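Long-range contacts in OXA-46 oxacillinase (Pseudomonas aeruginosa, PDB 3IF6), which probably hydrolyses the amide bond of beta-lactam antibiotics to give substituted beta-amino acids, as a narrow-spectrum class D serine beta-lactamase: residues 40-50 / 228-238; 88-96 / 107-115. All blocks are in the same frame, centred on the assembly; numbering follows the deposited sequence.

Contact 1: residues 40-50 / 228-238; sequences AEGAIVIADER and TGPVFFALNID
R50 packs against T228, G229 and V231 near the start of strand 229-238, and its side chain can be followed atom by atom. CB rests on the hydroxyl of T228, 3.6 Å from OG1. CG, turned away from the carbonyl carbon (chi1 -52°), touches the carbonyl oxygen of G229. CD turns at chi3 between T228 and V231, and NE comes 3.3 Å from V231 CG2, which meets the guanidinium obliquely. At the tip, NH2 forms a salt bridge with D48 OD2 (2.7 Å), the carboxylate being met from above its plane; NH1 and NH2 also bond the backbone carbonyls of D261 and I260, tying in the C-terminal region. D48 OD1 accepts from R50 N, an Asx turn that closes the strand end.

From there the backbones run antiparallel at 172°, their axes coming within 4.6 Å. V45 N donates to A234 O at 2.8 Å, 163° at the hydrogen, whereas the return bond from A234 N is weak. I44 CG1 packs on L235 CB on the face that helix 247-259 covers. On the other face, A47 CB meets F232 CB at 4.0 Å, beneath helix 168-179, whose R176 pairs with E49. Helices on both faces of the central sheet fit the fold that class D beta-lactamases share with penicillin-binding transpeptidases; here the contact pairs an early strand with the last one.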
loop_
_atom_site.group_PDB
_atom_site.type_symbol
_atom_site.label_atom_id
_atom_site.label_comp_id
_atom_site.label_asym_id
_atom_site.label_seq_id
_atom_site.Cartn_x
_atom_site.Cartn_y
_atom_site.Cartn_z
ATOM N N ALA B 40 1.120 2.615 31.629
ATOM C CA ALA B 40 0.978 1.348 30.898
ATOM C C ALA B 40 2.084 0.368 31.235
ATOM O O ALA B 40 3.195 0.764 31.546
ATOM C CB ALA B 40 0.888 1.586 29.357
ATOM N N GLU B 41 1.762 -0.915 31.174
ATOM C CA GLU B 41 2.745 -1.974 31.305
ATOM C C GLU B 41 2.805 -2.735 29.978
ATOM O O GLU B 41 1.765 -3.103 29.418
ATOM C CB GLU B 41 2.329 -2.957 32.397
ATOM C CG GLU B 41 2.040 -2.343 33.754
ATOM C CD GLU B 41 3.203 -2.459 34.726
ATOM O OE1 GLU B 41 4.076 -3.348 34.529
ATOM O OE2 GLU B 41 3.240 -1.656 35.684
ATOM N N GLY B 42 4.014 -2.955 29.479
ATOM C CA GLY B 42 4.227 -3.928 28.435
ATOM C C GLY B 42 5.613 -3.948 27.826
ATOM O O GLY B 42 6.607 -3.717 28.509
ATOM N N ALA B 43 5.667 -4.223 26.523
ATOM C CA ALA B 43 6.924 -4.483 25.840
ATOM C C ALA B 43 6.878 -4.060 24.381
ATOM O O ALA B 43 5.850 -4.151 23.723
ATOM C CB ALA B 43 7.305 -5.973 25.948
ATOM N N ILE B 44 8.024 -3.617 23.882
ATOM C CA ILE B 44 8.197 -3.376 22.465
ATOM C C ILE B 44 9.510 -4.014 21.976
ATOM O O ILE B 44 10.506 -3.988 22.682
ATOM C CB ILE B 44 8.149 -1.854 22.147
ATOM C CG1 ILE B 44 7.998 -1.610 20.625
ATOM C CG2 ILE B 44 9.349 -1.142 22.752
ATOM C CD1 ILE B 44 7.465 -0.232 20.269
ATOM N N VAL B 45 9.472 -4.626 20.793
ATOM C CA VAL B 45 10.662 -4.903 20.018
ATOM C C VAL B 45 10.631 -4.011 18.788
ATOM O O VAL B 45 9.687 -4.072 17.982
ATOM C CB VAL B 45 10.710 -6.348 19.538
ATOM C CG1 VAL B 45 11.956 -6.571 18.716
ATOM C CG2 VAL B 45 10.661 -7.320 20.687
ATOM N N ILE B 46 11.638 -3.168 18.613
ATOM C CA ILE B 46 11.811 -2.585 17.283
ATOM C C ILE B 46 13.113 -2.905 16.528
ATOM O O ILE B 46 14.215 -2.552 16.974
ATOM C CB ILE B 46 11.343 -1.104 17.132
ATOM C CG1 ILE B 46 12.273 -0.337 16.190
ATOM C CG2 ILE B 46 11.050 -0.439 18.469
ATOM C CD1 ILE B 46 13.394 0.296 16.852
ATOM N N ALA B 47 12.929 -3.593 15.391
ATOM C CA ALA B 47 13.979 -3.944 14.442
ATOM C C ALA B 47 14.188 -2.860 13.385
ATOM O O ALA B 47 13.585 -2.906 12.319
ATOM C CB ALA B 47 13.649 -5.267 13.781
ATOM N N ASP B 48 15.105 -1.943 13.629
ATOM C CA ASP B 48 15.394 -0.878 12.695
ATOM C C ASP B 48 16.468 -1.281 11.701
ATOM O O ASP B 48 17.577 -1.568 12.053
ATOM C CB ASP B 48 15.809 0.376 13.440
ATOM C CG ASP B 48 16.231 1.428 12.536
ATOM O OD1 ASP B 48 16.489 1.088 11.395
ATOM O OD2 ASP B 48 16.292 2.580 12.925
ATOM N N GLU B 49 16.095 -1.348 10.438
ATOM C CA GLU B 49 16.977 -1.843 9.405
ATOM C C GLU B 49 17.409 -0.920 8.263
ATOM O O GLU B 49 17.931 -1.383 7.270
ATOM C CB GLU B 49 16.497 -3.208 8.934
ATOM C CG GLU B 49 16.416 -4.171 10.066
ATOM C CD GLU B 49 15.835 -5.501 9.697
ATOM O OE1 GLU B 49 15.531 -5.736 8.528
ATOM O OE2 GLU B 49 15.699 -6.338 10.591
ATOM N N ARG B 50 17.179 0.373 8.402
ATOM C CA ARG B 50 17.552 1.321 7.370
ATOM C C ARG B 50 19.054 1.415 7.099
ATOM O O ARG B 50 19.510 1.396 5.972
ATOM C CB ARG B 50 17.028 2.688 7.736
ATOM C CG ARG B 50 15.592 2.742 8.059
ATOM C CD ARG B 50 15.244 4.061 8.654
ATOM N NE ARG B 50 15.273 4.008 10.096
ATOM C CZ ARG B 50 15.049 5.024 10.898
ATOM N NH1 ARG B 50 14.763 6.212 10.440
ATOM N NH2 ARG B 50 15.109 4.827 12.167
ATOM N N THR B 228 15.515 4.194 2.727
ATOM C CA THR B 228 16.699 3.429 3.169
ATOM C C THR B 228 16.406 2.013 3.699
ATOM O O THR B 228 17.277 1.122 3.668
ATOM C CB THR B 228 17.454 4.231 4.228
ATOM O OG1 THR B 228 16.515 4.999 4.990
ATOM C CG2 THR B 228 18.365 5.230 3.544
ATOM N N GLY B 229 15.178 1.793 4.154
ATOM C CA GLY B 229 14.770 0.478 4.623
ATOM C C GLY B 229 13.652 0.498 5.663
ATOM O O GLY B 229 13.137 1.572 6.037
ATOM N N PRO B 230 13.274 -0.698 6.142
ATOM C CA PRO B 230 12.165 -0.810 7.080
ATOM C C PRO B 230 12.562 -0.622 8.547
ATOM O O PRO B 230 13.710 -0.917 8.942
ATOM C CB PRO B 230 11.658 -2.233 6.848
ATOM C CG PRO B 230 12.896 -2.979 6.416
ATOM C CD PRO B 230 13.862 -2.007 5.809
ATOM N N VAL B 231 11.604 -0.117 9.332
ATOM C CA VAL B 231 11.636 -0.219 10.787
ATOM C C VAL B 231 10.454 -1.104 11.213
ATOM O O VAL B 231 9.306 -0.687 11.153
ATOM C CB VAL B 231 11.607 1.185 11.460
ATOM C CG1 VAL B 231 11.774 1.088 12.955
ATOM C CG2 VAL B 231 12.716 2.038 10.904
ATOM N N PHE B 232 10.726 -2.353 11.571
ATOM C CA PHE B 232 9.691 -3.227 12.145
ATOM C C PHE B 232 9.388 -2.809 13.577
ATOM O O PHE B 232 10.221 -2.145 14.211
ATOM C CB PHE B 232 10.097 -4.699 12.041
ATOM C CG PHE B 232 10.336 -5.148 10.616
ATOM C CD1 PHE B 232 11.564 -4.911 9.986
ATOM C CD2 PHE B 232 9.320 -5.775 9.883
ATOM C CE1 PHE B 232 11.785 -5.318 8.659
ATOM C CE2 PHE B 232 9.535 -6.179 8.580
ATOM C CZ PHE B 232 10.782 -5.943 7.966
ATOM N N PHE B 233 8.180 -3.136 14.052
ATOM C CA PHE B 233 7.767 -2.900 15.451
ATOM C C PHE B 233 6.763 -3.948 15.886
ATOM O O PHE B 233 6.072 -4.531 15.068
ATOM C CB PHE B 233 7.254 -1.473 15.728
ATOM C CG PHE B 233 6.049 -1.076 14.910
ATOM C CD1 PHE B 233 4.764 -1.310 15.384
ATOM C CD2 PHE B 233 6.208 -0.457 13.638
ATOM C CE1 PHE B 233 3.628 -0.945 14.610
ATOM C CE2 PHE B 233 5.094 -0.091 12.863
ATOM C CZ PHE B 233 3.804 -0.339 13.348
ATOM N N ALA B 234 6.763 -4.240 17.176
ATOM C CA ALA B 234 5.855 -5.163 17.783
ATOM C C ALA B 234 5.803 -4.787 19.256
ATOM O O ALA B 234 6.776 -4.985 20.002
ATOM C CB ALA B 234 6.323 -6.561 17.606
ATOM N N LEU B 235 4.672 -4.199 19.635
ATOM C CA LEU B 235 4.386 -3.749 20.981
ATOM C C LEU B 235 3.238 -4.592 21.505
ATOM O O LEU B 235 2.368 -4.980 20.732
ATOM C CB LEU B 235 4.035 -2.237 21.013
ATOM C CG LEU B 235 3.243 -1.676 22.228
ATOM C CD1 LEU B 235 3.641 -0.260 22.652
ATOM C CD2 LEU B 235 1.707 -1.785 22.079
ATOM N N ASN B 236 3.289 -4.947 22.796
ATOM C CA ASN B 236 2.088 -5.308 23.541
ATOM C C ASN B 236 1.953 -4.603 24.903
ATOM O O ASN B 236 2.910 -4.029 25.439
ATOM C CB ASN B 236 1.768 -6.825 23.548
ATOM C CG ASN B 236 2.875 -7.693 24.178
ATOM O OD1 ASN B 236 3.400 -8.601 23.529
ATOM N ND2 ASN B 236 3.191 -7.445 25.443
ATOM N N ILE B 237 0.731 -4.519 25.395
ATOM C CA ILE B 237 0.476 -3.857 26.659
ATOM C C ILE B 237 -0.699 -4.559 27.302
ATOM O O ILE B 237 -1.573 -5.088 26.605
ATOM C CB ILE B 237 0.198 -2.321 26.544
ATOM C CG1 ILE B 237 -0.760 -1.977 25.394
ATOM C CG2 ILE B 237 1.500 -1.517 26.452
ATOM C CD1 ILE B 237 -1.494 -0.632 25.596
ATOM N N ASP B 238 -0.683 -4.618 28.629
ATOM C CA ASP B 238 -1.868 -4.991 29.389
ATOM C C ASP B 238 -2.940 -3.896 29.207
ATOM O O ASP B 238 -2.621 -2.720 28.983
ATOM C CB ASP B 238 -1.532 -5.158 30.860
ATOM C CG ASP B 238 -0.508 -6.233 31.111
ATOM O OD1 ASP B 238 -0.529 -7.317 30.478
ATOM O OD2 ASP B 238 0.322 -6.024 31.993
HETATM O O HOH W 1 -1.312 -1.237 30.899
#

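Contact 2: residues 88-96 / 107-115; sequences VRDEFQVFR and HNQDQDLRS. With EDO (1,2-ethanediol), chain K.
F95 and Q111 form a single antiparallel bridge, the one pair so joined between the two segments. Two backbone bonds define it: F95 N donates to Q111 O at 2.7 Å and 175° at the hydrogen, and Q111 N returns to F95 O at 2.8 Å. V94 CA adds a CA-H...O contact to the same Q111 carbonyl, which also sits at the edge of the F95 ring; the ring itself packs on W123 and V124 of helix 122-144.

One residue beyond the bridge, R96 reaches across to D110. Its CG lies opposite the backbone N (chi1 -179°) and the chain then bends at chi2, which brings NH1 to 3.2 Å from D110 OD1. The oxygen is in the guanidinium plane, but NH1 comes from 70° above the carboxylate plane, so this salt bridge is not the flat, two-pronged kind. N108 O stands over one guanidinium face, and a water links R96 NE to H107 O.

At the other end, V88 CG2 and L113 CD2 meet tip to tip at 3.7 Å, and CD2 also touches D90 O. D112 N-caps helix 113-118: its OD1 accepts from S115 N at 2.9 Å, nearly straight. One water accepts from L113 N and donates to D90 O and Q93 O; a second accepts from R114 N and donates to E91 O. E91 itself forms a salt bridge with a basic side chain of another protein chain. The polar links from the helix's first turn to the D90-Q93 turn thus run through water, so that joint probably depends on ordered solvent, whereas the F95-Q111 pairing is direct and needs none.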
loop_
_atom_site.group_PDB
_atom_site.type_symbol
_atom_site.label_atom_id
_atom_site.label_comp_id
_atom_site.label_asym_id
_atom_site.label_seq_id
_atom_site.Cartn_x
_atom_site.Cartn_y
_atom_site.Cartn_z
ATOM N N VAL B 88 -10.610 -17.420 -0.162
ATOM C CA VAL B 88 -10.891 -16.146 -0.833
ATOM C C VAL B 88 -10.082 -16.099 -2.142
ATOM O O VAL B 88 -8.984 -16.659 -2.253
ATOM C CB VAL B 88 -10.649 -14.893 0.085
ATOM C CG1 VAL B 88 -9.196 -14.807 0.593
ATOM C CG2 VAL B 88 -11.115 -13.586 -0.578
ATOM N N ARG B 89 -10.663 -15.447 -3.145
ATOM C CA ARG B 89 -10.113 -15.442 -4.489
ATOM C C ARG B 89 -9.138 -14.261 -4.706
ATOM O O ARG B 89 -8.018 -14.429 -5.202
ATOM C CB ARG B 89 -11.302 -15.391 -5.444
ATOM C CG ARG B 89 -11.020 -15.249 -6.912
ATOM C CD ARG B 89 -12.342 -15.554 -7.657
ATOM N NE ARG B 89 -13.546 -14.962 -7.033
ATOM C CZ ARG B 89 -14.534 -15.655 -6.455
ATOM N NH1 ARG B 89 -14.483 -16.974 -6.380
ATOM N NH2 ARG B 89 -15.575 -15.020 -5.934
ATOM N N ASP B 90 -9.577 -13.075 -4.321
ATOM C CA ASP B 90 -8.758 -11.888 -4.429
ATOM C C ASP B 90 -9.422 -10.772 -3.633
ATOM O O ASP B 90 -10.381 -11.017 -2.895
ATOM C CB ASP B 90 -8.538 -11.476 -5.903
ATOM C CG ASP B 90 -9.861 -11.277 -6.691
ATOM O OD1 ASP B 90 -9.828 -11.480 -7.916
ATOM O OD2 ASP B 90 -10.918 -10.921 -6.117
ATOM N N GLU B 91 -8.932 -9.549 -3.831
ATOM C CA GLU B 91 -9.369 -8.400 -3.069
ATOM C C GLU B 91 -10.750 -7.903 -3.475
ATOM O O GLU B 91 -11.317 -7.014 -2.805
ATOM C CB GLU B 91 -8.350 -7.267 -3.213
ATOM C CG GLU B 91 -8.304 -6.611 -4.555
ATOM C CD GLU B 91 -7.224 -7.174 -5.436
ATOM O OE1 GLU B 91 -6.431 -6.344 -5.920
ATOM O OE2 GLU B 91 -7.141 -8.426 -5.601
ATOM N N PHE B 92 -11.276 -8.447 -4.581
ATOM C CA PHE B 92 -12.587 -8.028 -5.056
ATOM C C PHE B 92 -13.701 -8.985 -4.664
ATOM O O PHE B 92 -14.866 -8.623 -4.780
ATOM C CB PHE B 92 -12.601 -7.808 -6.587
ATOM C CG PHE B 92 -11.660 -6.735 -7.052
ATOM C CD1 PHE B 92 -11.872 -5.405 -6.706
ATOM C CD2 PHE B 92 -10.572 -7.054 -7.849
ATOM C CE1 PHE B 92 -11.000 -4.395 -7.141
ATOM C CE2 PHE B 92 -9.687 -6.042 -8.300
ATOM C CZ PHE B 92 -9.913 -4.718 -7.952
ATOM N N GLN B 93 -13.378 -10.196 -4.217
ATOM C CA GLN B 93 -14.454 -11.108 -3.806
ATOM C C GLN B 93 -15.274 -10.436 -2.704
ATOM O O GLN B 93 -14.701 -9.806 -1.832
ATOM C CB GLN B 93 -13.906 -12.461 -3.351
ATOM C CG GLN B 93 -15.006 -13.471 -3.068
ATOM C CD GLN B 93 -14.470 -14.848 -2.833
ATOM O OE1 GLN B 93 -13.304 -15.081 -3.029
ATOM N NE2 GLN B 93 -15.309 -15.753 -2.357
ATOM N N VAL B 94 -16.598 -10.549 -2.784
ATOM C CA VAL B 94 -17.532 -9.899 -1.877
ATOM C C VAL B 94 -18.101 -10.918 -0.895
ATOM O O VAL B 94 -18.592 -11.991 -1.295
ATOM C CB VAL B 94 -18.727 -9.223 -2.633
ATOM C CG1 VAL B 94 -19.855 -8.904 -1.697
ATOM C CG2 VAL B 94 -18.299 -7.936 -3.288
ATOM N N PHE B 95 -18.049 -10.555 0.388
ATOM C CA PHE B 95 -18.677 -11.313 1.465
ATOM C C PHE B 95 -19.809 -10.527 2.082
ATOM O O PHE B 95 -19.623 -9.381 2.476
ATOM C CB PHE B 95 -17.629 -11.660 2.502
ATOM C CG PHE B 95 -16.539 -12.486 1.955
ATOM C CD1 PHE B 95 -15.414 -11.890 1.442
ATOM C CD2 PHE B 95 -16.673 -13.894 1.894
ATOM C CE1 PHE B 95 -14.385 -12.648 0.890
ATOM C CE2 PHE B 95 -15.648 -14.672 1.360
ATOM C CZ PHE B 95 -14.489 -14.036 0.853
ATOM N N ARG B 96 -20.998 -11.130 2.127
ATOM C CA ARG B 96 -22.213 -10.422 2.519
ATOM C C ARG B 96 -22.949 -11.284 3.529
ATOM O O ARG B 96 -23.346 -12.413 3.222
ATOM C CB ARG B 96 -23.094 -10.099 1.289
ATOM C CG ARG B 96 -24.414 -9.327 1.567
ATOM C CD ARG B 96 -24.201 -8.068 2.400
ATOM N NE ARG B 96 -25.431 -7.292 2.573
ATOM C CZ ARG B 96 -25.756 -6.204 1.866
ATOM N NH1 ARG B 96 -24.933 -5.742 0.925
ATOM N NH2 ARG B 96 -26.899 -5.571 2.112
ATOM N N HIS B 107 -23.203 -4.978 9.209
ATOM C CA HIS B 107 -24.011 -6.166 8.843
ATOM C C HIS B 107 -24.697 -6.039 7.483
ATOM O O HIS B 107 -24.906 -7.046 6.775
ATOM C CB HIS B 107 -25.065 -6.478 9.917
ATOM C CG HIS B 107 -26.216 -5.512 9.950
ATOM N ND1 HIS B 107 -27.335 -5.659 9.155
ATOM C CD2 HIS B 107 -26.437 -4.407 10.706
ATOM C CE1 HIS B 107 -28.177 -4.665 9.394
ATOM N NE2 HIS B 107 -27.652 -3.890 10.327
ATOM N N ASN B 108 -25.035 -4.794 7.153
ATOM C CA ASN B 108 -25.756 -4.431 5.952
ATOM C C ASN B 108 -24.839 -3.877 4.861
ATOM O O ASN B 108 -25.295 -3.189 3.961
ATOM C CB ASN B 108 -26.880 -3.424 6.277
ATOM C CG ASN B 108 -26.355 -2.046 6.764
ATOM O OD1 ASN B 108 -27.045 -1.029 6.611
ATOM N ND2 ASN B 108 -25.161 -2.012 7.372
ATOM N N GLN B 109 -23.549 -4.172 4.943
ATOM C CA GLN B 109 -22.597 -3.733 3.934
ATOM C C GLN B 109 -21.779 -4.909 3.426
ATOM O O GLN B 109 -21.501 -5.863 4.163
ATOM C CB GLN B 109 -21.672 -2.668 4.502
ATOM C CG GLN B 109 -22.343 -1.315 4.774
ATOM C CD GLN B 109 -21.915 -0.699 6.101
ATOM O OE1 GLN B 109 -22.748 -0.448 6.974
ATOM N NE2 GLN B 109 -20.613 -0.459 6.261
ATOM N N ASP B 110 -21.459 -4.828 2.135
ATOM C CA ASP B 110 -20.543 -5.692 1.418
ATOM C C ASP B 110 -19.178 -5.632 2.098
ATOM O O ASP B 110 -18.681 -4.552 2.415
ATOM C CB ASP B 110 -20.398 -5.203 -0.055
ATOM C CG ASP B 110 -21.612 -5.587 -0.987
ATOM O OD1 ASP B 110 -22.345 -6.605 -0.773
ATOM O OD2 ASP B 110 -21.798 -4.846 -1.992
ATOM N N GLN B 111 -18.585 -6.796 2.328
ATOM C CA GLN B 111 -17.257 -6.886 2.903
ATOM C C GLN B 111 -16.352 -7.446 1.838
ATOM O O GLN B 111 -16.771 -8.192 0.954
ATOM C CB GLN B 111 -17.216 -7.766 4.174
ATOM C CG GLN B 111 -18.133 -7.307 5.360
ATOM C CD GLN B 111 -17.877 -5.892 5.840
ATOM O OE1 GLN B 111 -16.730 -5.481 5.964
ATOM N NE2 GLN B 111 -18.958 -5.127 6.115
ATOM N N ASP B 112 -15.102 -7.038 1.895
ATOM C CA ASP B 112 -14.092 -7.629 1.050
ATOM C C ASP B 112 -12.892 -7.711 1.969
ATOM O O ASP B 112 -12.982 -7.275 3.128
ATOM C CB ASP B 112 -13.820 -6.751 -0.185
ATOM C CG ASP B 112 -13.406 -5.314 0.173
ATOM O OD1 ASP B 112 -13.108 -5.000 1.339
ATOM O OD2 ASP B 112 -13.340 -4.486 -0.738
ATOM N N LEU B 113 -11.799 -8.247 1.449
ATOM C CA LEU B 113 -10.536 -8.396 2.165
ATOM C C LEU B 113 -10.051 -7.152 2.889
ATOM O O LEU B 113 -9.499 -7.259 3.981
ATOM C CB LEU B 113 -9.454 -8.898 1.198
ATOM C CG LEU B 113 -8.951 -10.328 1.344
ATOM C CD1 LEU B 113 -9.895 -11.224 2.132
ATOM C CD2 LEU B 113 -8.612 -10.910 0.010
ATOM N N ARG B 114 -10.313 -5.991 2.294
ATOM C CA ARG B 114 -9.894 -4.697 2.803
ATOM C C ARG B 114 -10.651 -4.189 4.018
ATOM O O ARG B 114 -10.040 -3.750 4.976
ATOM C CB ARG B 114 -10.135 -3.669 1.715
ATOM C CG ARG B 114 -9.546 -2.319 1.996
ATOM C CD ARG B 114 -8.423 -2.145 1.062
ATOM N NE ARG B 114 -7.248 -1.838 1.810
ATOM C CZ ARG B 114 -6.011 -1.970 1.341
ATOM N NH1 ARG B 114 -5.787 -2.434 0.098
ATOM N NH2 ARG B 114 -5.003 -1.632 2.158
ATOM N N SER B 115 -11.985 -4.166 3.929
ATOM C CA SER B 115 -12.848 -3.788 5.050
ATOM C C SER B 115 -12.675 -4.769 6.227
ATOM O O SER B 115 -12.644 -4.336 7.392
ATOM C CB SER B 115 -14.306 -3.740 4.614
ATOM O OG SER B 115 -14.683 -5.004 4.146
HETATM C C1 EDO K . -17.036 -4.362 -2.255
HETATM O O1 EDO K . -16.220 -5.543 -2.357
HETATM C C2 EDO K . -16.984 -3.828 -0.834
HETATM O O2 EDO K . -17.391 -2.461 -0.842
HETATM O O HOH W 2 -12.228 -9.304 -1.103
HETATM O O HOH W 3 -10.511 -5.606 -0.632
HETATM O O HOH W 4 -26.409 -8.697 4.855
#

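Contact 1 belongs to the buried interior, with 16 of its 22 touching residues buried, whereas contact 2 is partly buried and lies on the opposite side of the chain's centre; their centres are 30 Å apart and their nearest atoms about 14 Å. Contact 1 joins two strands of the central sheet by a long ladder, and contact 2 joins a loop to the approach and start of helix 113-118 by a single bridge. They share no element, but along the sequence contact 2 is nested inside the loop closed by contact 1. A single water bridges the strand ends at 40-50 / 228-238, whereas at 88-96 / 107-115 three waters link the segments and another protein chain also makes contact.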